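Local coordinates for protein binary enterotoxin of Clostridium perfringens component a (Clostridium perfringens, PDB 5WTZ) that probably acts as the enzymatic component of a binary enterotoxin, using bound NAD+ to ADP-ribosylate actin, at residues A[133-137]-A[186-190]. Numbering follows the deposited sequence.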
loop_
_atom_site.group_PDB
_atom_site.type_symbol
_atom_site.label_atom_id
_atom_site.label_comp_id
_atom_site.label_asym_id
_atom_site.label_seq_id
_atom_site.Cartn_x
_atom_site.Cartn_y
_atom_site.Cartn_z
ATOM N N THR A 133 -1.096 12.015 -1.138
ATOM C CA THR A 133 -1.128 10.559 -1.289
ATOM C C THR A 133 0.237 9.960 -0.977
ATOM O O THR A 133 1.261 10.406 -1.507
ATOM C CB THR A 133 -1.544 10.125 -2.723
ATOM O OG1 THR A 133 -2.740 10.804 -3.130
ATOM C CG2 THR A 133 -1.738 8.611 -2.816
ATOM N N ASN A 134 0.255 8.949 -0.116
ATOM C CA ASN A 134 1.422 8.095 0.037
ATOM C C ASN A 134 1.201 6.844 -0.795
ATOM O O ASN A 134 0.238 6.104 -0.548
ATOM C CB ASN A 134 1.662 7.730 1.503
ATOM C CG ASN A 134 2.067 8.930 2.359
ATOM O OD1 ASN A 134 2.617 9.914 1.868
ATOM N ND2 ASN A 134 1.808 8.833 3.652
ATOM N N PHE A 135 2.061 6.630 -1.799
ATOM C CA PHE A 135 1.905 5.511 -2.730
ATOM C C PHE A 135 2.689 4.293 -2.257
ATOM O O PHE A 135 3.919 4.240 -2.348
ATOM C CB PHE A 135 2.341 5.900 -4.152
ATOM C CG PHE A 135 1.386 6.851 -4.838
ATOM C CD1 PHE A 135 0.202 6.387 -5.402
ATOM C CD2 PHE A 135 1.655 8.216 -4.882
ATOM C CE1 PHE A 135 -0.694 7.272 -6.022
ATOM C CE2 PHE A 135 0.769 9.107 -5.500
ATOM C CZ PHE A 135 -0.398 8.630 -6.073
ATOM N N ILE A 136 1.964 3.315 -1.739
ATOM C CA ILE A 136 2.583 2.115 -1.204
ATOM C C ILE A 136 3.285 1.333 -2.312
ATOM O O ILE A 136 2.714 1.067 -3.369
ATOM C CB ILE A 136 1.522 1.230 -0.459
ATOM C CG1 ILE A 136 1.058 1.955 0.813
ATOM C CG2 ILE A 136 2.097 -0.139 -0.122
ATOM C CD1 ILE A 136 -0.125 1.289 1.513
ATOM N N GLN A 137 4.534 0.954 -2.062
ATOM C CA GLN A 137 5.310 0.195 -3.037
ATOM C C GLN A 137 5.452 -1.271 -2.630
ATOM O O GLN A 137 6.210 -1.597 -1.711
ATOM C CB GLN A 137 6.689 0.834 -3.210
ATOM C CG GLN A 137 6.621 2.327 -3.511
ATOM C CD GLN A 137 5.995 2.623 -4.858
ATOM O OE1 GLN A 137 6.387 2.043 -5.879
ATOM N NE2 GLN A 137 5.044 3.543 -4.883
ATOM N N TYR A 186 8.229 0.063 1.941
ATOM C CA TYR A 186 8.231 1.515 1.799
ATOM C C TYR A 186 7.113 2.054 0.924
ATOM O O TYR A 186 6.422 1.313 0.211
ATOM C CB TYR A 186 9.588 1.986 1.250
ATOM C CG TYR A 186 10.733 1.686 2.179
ATOM C CD1 TYR A 186 11.051 2.546 3.226
ATOM C CD2 TYR A 186 11.490 0.533 2.027
ATOM C CE1 TYR A 186 12.095 2.266 4.087
ATOM C CE2 TYR A 186 12.538 0.243 2.887
ATOM C CZ TYR A 186 12.836 1.113 3.912
ATOM O OH TYR A 186 13.876 0.832 4.766
ATOM N N SER A 187 6.946 3.369 0.997
ATOM C CA SER A 187 6.006 4.083 0.157
ATOM C C SER A 187 6.666 5.321 -0.467
ATOM O O SER A 187 7.722 5.773 -0.021
ATOM C CB SER A 187 4.775 4.500 0.966
ATOM O OG SER A 187 4.261 3.415 1.741
ATOM N N LEU A 188 6.017 5.855 -1.492
ATOM C CA LEU A 188 6.468 7.046 -2.188
ATOM C C LEU A 188 5.591 8.250 -1.863
ATOM O O LEU A 188 4.360 8.184 -1.965
ATOM C CB LEU A 188 6.476 6.773 -3.699
ATOM C CG LEU A 188 6.930 7.821 -4.711
ATOM C CD1 LEU A 188 7.307 7.106 -5.986
ATOM C CD2 LEU A 188 5.834 8.842 -4.991
ATOM N N LYS A 189 6.231 9.356 -1.500
ATOM C CA LYS A 189 5.549 10.627 -1.243
ATOM C C LYS A 189 6.111 11.712 -2.143
ATOM O O LYS A 189 7.294 12.079 -2.027
ATOM C CB LYS A 189 5.706 11.034 0.217
ATOM C CG LYS A 189 5.011 12.325 0.575
ATOM C CD LYS A 189 5.304 12.723 2.002
ATOM C CE LYS A 189 4.451 13.921 2.410
ATOM N NZ LYS A 189 4.817 14.386 3.763
ATOM N N ALA A 190 5.275 12.233 -3.034
ATOM C CA ALA A 190 5.745 13.210 -4.015
ATOM C C ALA A 190 6.108 14.532 -3.329
ATOM O O ALA A 190 5.448 14.962 -2.378
ATOM C CB ALA A 190 4.693 13.424 -5.105
HETATM O O HOH W 1 2.518 11.509 -3.413
HETATM O O HOH W 2 9.105 -0.800 -0.638
#
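Tyr186 opens the antiparallel pairing: its O accepts a hydrogen bond from Gln137 N (3.0 Å), a water accepts from Tyr186 N, and the Tyr186 ring leads away to a cation-pi contact with Lys212. Ser187 faces Ile136 in a non-hydrogen-bonded pair, CA atoms 4.2 Å apart; so small a side chain suits this close approach, and Gln213 bonds both Ser187 OG and Asn134 ND2. Leu188 and Phe135 form the hydrogen-bonded pair, Phe135 N to Leu188 O and Leu188 N to Phe135 O both 2.8 Å. On the face carrying these two, their CD2 atoms pack 4.2 Å apart, apolar bulk suited to burial. Long, extended Lys189 passes Asn134 and suits its exposed position, its ammonium leading away. Small Ala190 fits against Ile130; a water joins Ala190 N to Thr133 O. Strand 134-136 thus edges the five-stranded mixed sheet of an ADP-ribosyltransferase-family domain, as 334-337 does beside 391-403 in the second; strand 201-211 flanks 187-198, Phe135 touches helix 120-130, and Asn134 and Ile136 reach strand 358-364.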